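Local coordinates for protein metal transporter CNNM3 (Homo sapiens, PDB 6DFD) that probably takes part in magnesium efflux across the membrane, its cyclic nucleotide-binding homology domain mediating dimerization, at residues L113-R118 with Q190-T195; G117-E122 with Y181-L186. The protein carries 6 engineered substitutions. All coordinates share one frame; numbering follows the deposited sequence.

Contact 1: L113-R118 with Q190-T195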
loop_
_atom_site.group_PDB
_atom_site.type_symbol
_atom_site.label_atom_id
_atom_site.label_comp_id
_atom_site.label_asym_id
_atom_site.label_seq_id
_atom_site.Cartn_x
_atom_site.Cartn_y
_atom_site.Cartn_z
ATOM N N LEU A 113 -11.392 -2.054 -6.489
ATOM C CA LEU A 113 -11.544 -1.223 -5.305
ATOM C C LEU A 113 -12.126 -2.107 -4.217
ATOM O O LEU A 113 -13.075 -2.859 -4.470
ATOM C CB LEU A 113 -12.451 -0.012 -5.555
ATOM C CG LEU A 113 -12.709 0.833 -4.299
ATOM C CD1 LEU A 113 -12.749 2.275 -4.617
ATOM C CD2 LEU A 113 -14.017 0.452 -3.637
ATOM N N ILE A 114 -11.554 -2.035 -3.023
ATOM C CA ILE A 114 -11.996 -2.866 -1.908
ATOM C C ILE A 114 -13.154 -2.161 -1.217
ATOM O O ILE A 114 -12.981 -1.082 -0.644
ATOM C CB ILE A 114 -10.847 -3.134 -0.921
ATOM C CG1 ILE A 114 -9.713 -3.887 -1.618
ATOM C CG2 ILE A 114 -11.349 -3.952 0.304
ATOM C CD1 ILE A 114 -8.479 -4.063 -0.741
ATOM N N LEU A 115 -14.337 -2.774 -1.252
ATOM C CA LEU A 115 -15.454 -2.199 -0.508
ATOM C C LEU A 115 -15.356 -2.556 0.962
ATOM O O LEU A 115 -15.669 -1.734 1.836
ATOM C CB LEU A 115 -16.780 -2.702 -1.068
ATOM C CG LEU A 115 -17.651 -1.859 -2.003
ATOM C CD1 LEU A 115 -16.933 -0.698 -2.636
ATOM C CD2 LEU A 115 -18.268 -2.764 -3.034
ATOM N N GLN A 116 -14.927 -3.783 1.246
ATOM C CA GLN A 116 -14.816 -4.239 2.621
ATOM C C GLN A 116 -13.738 -5.309 2.675
ATOM O O GLN A 116 -13.674 -6.166 1.794
ATOM C CB GLN A 116 -16.155 -4.801 3.121
ATOM C CG GLN A 116 -16.153 -5.216 4.580
ATOM C CD GLN A 116 -17.474 -5.827 5.013
ATOM O OE1 GLN A 116 -18.526 -5.534 4.446
ATOM N NE2 GLN A 116 -17.422 -6.685 6.025
ATOM N N GLY A 117 -12.881 -5.244 3.681
ATOM C CA GLY A 117 -11.902 -6.287 3.913
ATOM C C GLY A 117 -10.488 -5.742 3.930
ATOM O O GLY A 117 -10.251 -4.539 3.830
ATOM N N ARG A 118 -9.538 -6.676 4.043
ATOM C CA ARG A 118 -8.142 -6.349 4.295
ATOM C C ARG A 118 -7.243 -7.134 3.358
ATOM O O ARG A 118 -7.458 -8.330 3.131
ATOM C CB ARG A 118 -7.758 -6.665 5.747
ATOM C CG ARG A 118 -8.751 -6.179 6.770
ATOM C CD ARG A 118 -8.716 -4.660 6.882
ATOM N NE ARG A 118 -7.470 -4.207 7.486
ATOM C CZ ARG A 118 -7.219 -2.953 7.843
ATOM N NH1 ARG A 118 -8.128 -2.004 7.645
ATOM N NH2 ARG A 118 -6.053 -2.648 8.399
ATOM N N GLN A 190 -15.138 -7.858 -0.062
ATOM C CA GLN A 190 -16.171 -7.415 -0.988
ATOM C C GLN A 190 -15.554 -6.346 -1.874
ATOM O O GLN A 190 -15.002 -5.361 -1.364
ATOM C CB GLN A 190 -17.402 -6.874 -0.255
ATOM C CG GLN A 190 -18.614 -6.677 -1.160
ATOM C CD GLN A 190 -19.158 -7.986 -1.717
ATOM O OE1 GLN A 190 -19.200 -9.003 -1.024
ATOM N NE2 GLN A 190 -19.570 -7.964 -2.980
ATOM N N LEU A 191 -15.671 -6.545 -3.192
ATOM C CA LEU A 191 -14.857 -5.868 -4.191
ATOM C C LEU A 191 -15.708 -5.279 -5.304
ATOM O O LEU A 191 -16.730 -5.849 -5.701
ATOM C CB LEU A 191 -13.864 -6.842 -4.863
ATOM C CG LEU A 191 -12.861 -7.590 -3.992
ATOM C CD1 LEU A 191 -12.006 -8.460 -4.871
ATOM C CD2 LEU A 191 -12.008 -6.628 -3.194
ATOM N N ILE A 192 -15.224 -4.155 -5.833
ATOM C CA ILE A 192 -15.580 -3.653 -7.157
ATOM C C ILE A 192 -14.468 -4.075 -8.108
ATOM O O ILE A 192 -13.294 -3.780 -7.860
ATOM C CB ILE A 192 -15.740 -2.121 -7.140
ATOM C CG1 ILE A 192 -16.942 -1.725 -6.280
ATOM C CG2 ILE A 192 -15.855 -1.551 -8.558
ATOM C CD1 ILE A 192 -18.292 -2.282 -6.778
ATOM N N LYS A 193 -14.822 -4.779 -9.182
ATOM C CA LYS A 193 -13.865 -5.230 -10.187
ATOM C C LYS A 193 -14.300 -4.733 -11.555
ATOM O O LYS A 193 -15.371 -5.115 -12.046
ATOM C CB LYS A 193 -13.759 -6.751 -10.212
ATOM C CG LYS A 193 -12.699 -7.279 -11.162
ATOM C CD LYS A 193 -12.837 -8.790 -11.358
ATOM C CE LYS A 193 -11.531 -9.429 -11.811
ATOM N NZ LYS A 193 -11.631 -10.920 -11.922
ATOM N N VAL A 194 -13.457 -3.924 -12.188
ATOM C CA VAL A 194 -13.751 -3.363 -13.504
ATOM C C VAL A 194 -12.662 -3.813 -14.460
ATOM O O VAL A 194 -11.484 -3.487 -14.263
ATOM C CB VAL A 194 -13.851 -1.834 -13.465
ATOM C CG1 VAL A 194 -14.089 -1.281 -14.877
ATOM C CG2 VAL A 194 -14.962 -1.428 -12.535
ATOM N N THR A 195 -13.050 -4.564 -15.486
ATOM C CA THR A 195 -12.094 -4.993 -16.485
ATOM C C THR A 195 -11.870 -3.891 -17.511
ATOM O O THR A 195 -12.656 -2.948 -17.643
ATOM C CB THR A 195 -12.561 -6.264 -17.204
ATOM O OG1 THR A 195 -13.693 -5.966 -18.028
ATOM C CG2 THR A 195 -12.936 -7.359 -16.203
#
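Leu115 and Gln116 both turn their backbone N-H groups onto the carbonyl oxygen of Gln190, the signature of a classic beta bulge, here in one antiparallel sheet of the beta-barrel cyclic nucleotide-binding homology domain. Gln190 O lies 2.7 Å from Leu115 N and 3.1 Å from Gln116 N. The two bonds differ in shape: the Gln116 donor sits in the carbonyl plane on a lone pair, whereas the shorter Leu115 bond is the more bent, its N-H...O angle being 134°. Leu113 and Ile192 form a hydrogen-bonded pair before the bulge, and Gln190 N donates back to Gln116 O within it, the register having shifted by one residue.

The bulge also places the Leu115 side chain over the second strand. Its CB lies against the carbonyl of Gln190, 3.2 Å from Gln190 O. CG then carries the chain toward Ile192, where both methyls close on Ile192 CG1, CD2 at 3.7 Å, and CD2 also meets Ile192 CD1. The two side chains cross obliquely. Ile192 CG1, the atom both methyls meet, is set anti to its own carbonyl carbon (chi1 -66°). Helix 47-60 adjoins this apolar patch, with Leu113 on Phe56 and Leu57, Leu115 on Thr53 and Ile192 on Leu50.

On the other face of the sheet, Ile114 and Leu191 form a non-hydrogen-bonded pair. Their side chains run side by side, pointing the same way, and Ile114 CG1 meets Leu191 CD2 at 3.9 Å.

Contact 2: G117-E122 with Y181-L186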
loop_
_atom_site.group_PDB
_atom_site.type_symbol
_atom_site.label_atom_id
_atom_site.label_comp_id
_atom_site.label_asym_id
_atom_site.label_seq_id
_atom_site.Cartn_x
_atom_site.Cartn_y
_atom_site.Cartn_z
ATOM N N GLY A 117 -12.881 -5.244 3.681
ATOM C CA GLY A 117 -11.902 -6.287 3.913
ATOM C C GLY A 117 -10.488 -5.742 3.930
ATOM O O GLY A 117 -10.251 -4.539 3.830
ATOM N N ARG A 118 -9.538 -6.676 4.043
ATOM C CA ARG A 118 -8.142 -6.349 4.295
ATOM C C ARG A 118 -7.243 -7.134 3.358
ATOM O O ARG A 118 -7.458 -8.330 3.131
ATOM C CB ARG A 118 -7.758 -6.665 5.747
ATOM C CG ARG A 118 -8.751 -6.179 6.770
ATOM C CD ARG A 118 -8.716 -4.660 6.882
ATOM N NE ARG A 118 -7.470 -4.207 7.486
ATOM C CZ ARG A 118 -7.219 -2.953 7.843
ATOM N NH1 ARG A 118 -8.128 -2.004 7.645
ATOM N NH2 ARG A 118 -6.053 -2.648 8.399
ATOM N N VAL A 119 -6.218 -6.463 2.836
ATOM C CA VAL A 119 -5.259 -7.089 1.937
ATOM C C VAL A 119 -3.848 -6.717 2.369
ATOM O O VAL A 119 -3.615 -5.684 3.003
ATOM C CB VAL A 119 -5.481 -6.679 0.461
ATOM C CG1 VAL A 119 -6.814 -7.196 -0.043
ATOM C CG2 VAL A 119 -5.380 -5.175 0.300
ATOM N N GLU A 120 -2.905 -7.579 2.024
ATOM C CA GLU A 120 -1.490 -7.278 2.134
ATOM C C GLU A 120 -0.964 -6.986 0.743
ATOM O O GLU A 120 -1.241 -7.730 -0.208
ATOM C CB GLU A 120 -0.707 -8.438 2.755
ATOM C CG GLU A 120 0.803 -8.184 2.835
ATOM C CD GLU A 120 1.554 -9.326 3.506
ATOM O OE1 GLU A 120 1.672 -9.311 4.746
ATOM O OE2 GLU A 120 2.009 -10.240 2.785
ATOM N N VAL A 121 -0.209 -5.904 0.635
ATOM C CA VAL A 121 0.390 -5.461 -0.608
ATOM C C VAL A 121 1.894 -5.545 -0.438
ATOM O O VAL A 121 2.434 -5.052 0.560
ATOM C CB VAL A 121 -0.025 -4.019 -0.956
ATOM C CG1 VAL A 121 0.497 -3.636 -2.323
ATOM C CG2 VAL A 121 -1.532 -3.855 -0.885
ATOM N N GLU A 122 2.571 -6.154 -1.406
ATOM C CA GLU A 122 4.024 -6.077 -1.490
ATOM C C GLU A 122 4.364 -5.436 -2.827
ATOM O O GLU A 122 3.928 -5.921 -3.877
ATOM C CB GLU A 122 4.672 -7.455 -1.329
ATOM C CG GLU A 122 4.434 -8.411 -2.459
ATOM C CD GLU A 122 5.612 -8.476 -3.407
ATOM O OE1 GLU A 122 5.499 -7.940 -4.527
ATOM O OE2 GLU A 122 6.653 -9.049 -3.021
ATOM N N TYR A 181 3.375 -5.289 -8.103
ATOM C CA TYR A 181 2.900 -5.532 -6.754
ATOM C C TYR A 181 2.120 -6.833 -6.724
ATOM O O TYR A 181 1.596 -7.298 -7.739
ATOM C CB TYR A 181 2.024 -4.388 -6.230
ATOM C CG TYR A 181 1.001 -3.848 -7.212
ATOM C CD1 TYR A 181 1.301 -2.763 -8.028
ATOM C CD2 TYR A 181 -0.271 -4.401 -7.302
ATOM C CE1 TYR A 181 0.367 -2.253 -8.920
ATOM C CE2 TYR A 181 -1.212 -3.898 -8.191
ATOM C CZ TYR A 181 -0.886 -2.823 -8.996
ATOM O OH TYR A 181 -1.817 -2.315 -9.878
ATOM N N THR A 182 2.069 -7.419 -5.537
ATOM C CA THR A 182 1.203 -8.544 -5.246
ATOM C C THR A 182 0.227 -8.098 -4.174
ATOM O O THR A 182 0.609 -7.387 -3.235
ATOM C CB THR A 182 2.016 -9.766 -4.776
ATOM O OG1 THR A 182 3.037 -10.052 -5.738
ATOM C CG2 THR A 182 1.133 -10.989 -4.611
ATOM N N VAL A 183 -1.034 -8.502 -4.324
ATOM C CA VAL A 183 -2.092 -8.128 -3.391
ATOM C C VAL A 183 -2.820 -9.395 -2.982
ATOM O O VAL A 183 -3.364 -10.105 -3.836
ATOM C CB VAL A 183 -3.073 -7.113 -4.002
ATOM C CG1 VAL A 183 -4.184 -6.789 -3.013
ATOM C CG2 VAL A 183 -2.337 -5.850 -4.414
ATOM N N ARG A 184 -2.850 -9.670 -1.680
ATOM C CA ARG A 184 -3.420 -10.905 -1.169
ATOM C C ARG A 184 -4.457 -10.601 -0.103
ATOM O O ARG A 184 -4.195 -9.824 0.819
ATOM C CB ARG A 184 -2.326 -11.814 -0.580
ATOM C CG ARG A 184 -2.851 -13.136 -0.036
ATOM C CD ARG A 184 -1.719 -14.016 0.492
ATOM N NE ARG A 184 -0.900 -13.325 1.484
ATOM C CZ ARG A 184 -1.098 -13.362 2.796
ATOM N NH1 ARG A 184 -2.099 -14.064 3.319
ATOM N NH2 ARG A 184 -0.288 -12.682 3.590
ATOM N N ALA A 185 -5.604 -11.266 -0.194
ATOM C CA ALA A 185 -6.627 -11.135 0.832
ATOM C C ALA A 185 -6.111 -11.626 2.176
ATOM O O ALA A 185 -5.448 -12.665 2.260
ATOM C CB ALA A 185 -7.863 -11.938 0.450
ATOM N N LEU A 186 -6.443 -10.872 3.226
ATOM C CA LEU A 186 -6.246 -11.282 4.605
ATOM C C LEU A 186 -7.562 -11.572 5.312
ATOM O O LEU A 186 -7.553 -11.948 6.490
ATOM C CB LEU A 186 -5.482 -10.195 5.373
ATOM C CG LEU A 186 -4.138 -9.768 4.798
ATOM C CD1 LEU A 186 -3.574 -8.633 5.661
ATOM C CD2 LEU A 186 -3.164 -10.942 4.730
HETATM O O HOH W 1 1.160 -11.844 0.153
#
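Glu120 and Arg184 reach out side by side from a hydrogen-bonded pair, and a weak salt bridge joins Glu120 OE2 to Arg184 NH2 at 3.4 Å. The carboxylate oxygen meets the guanidinium edge in its plane; the two flat groups stand 84° apart, and Glu120 OE1 stays 4.1 Å from Arg184 NH2, leaving OE2 to make the bond. One water reinforces it, accepting from Arg184 NE at 2.9 Å and donating to Glu120 OE2. Along the same face, Glu122 CG packs 3.6 Å from Thr182 CB. Chi1 of 69° sets this CG between its own backbone N and carbonyl carbon. Glu122 OE1 makes a weak bond to Thr182 OG1, but the stronger partner of both lies on Arg104, whose NH1 forms a salt bridge with Glu122 OE1 and whose backbone N bonds to Thr182 OG1.

Beneath these side chains runs an antiparallel ladder of the domain's second sheet, the strand directions 164° apart. Paired backbone bonds link Glu120 with Arg184 and Glu122 with Thr182. Past the strand, Leu186 N donates to Arg118 O at 2.7 Å, while Leu186 CG and CD1 lie over the peptide between Val119 and Glu120.

The opposite face is apolar: Val183 CG1 touches Val119 CB at 3.7 Å, and Val183 CG2 meets both methyls of Val121. Tyr138 packs against all three valines. At the strand's beginning, Tyr181 OH hydrogen-bonds to Glu126 of the second subunit, and the Tyr181 side chain packs on Leu128 of that subunit.

From the N terminus, the chain first supplies 113-118 and continues without a break into 117-122, the two segments sharing Gly117 and Arg118. After the loops and short strands that follow, it returns through 181-186, closing contact 2 with 58 residues between its segments, and then through 190-195, closing contact 1 with 71 between. The inner closure therefore nests within the outer one. The corner at Leu115 carries the first limb from one four-stranded sheet to the other; strands 181-185 and 189-195, consecutive in the chain, make the return crossing. The contact centres are about 12 Å apart, and the sheets meet directly where Ile114 CD1 packs 3.5 Å from Val119 CG2.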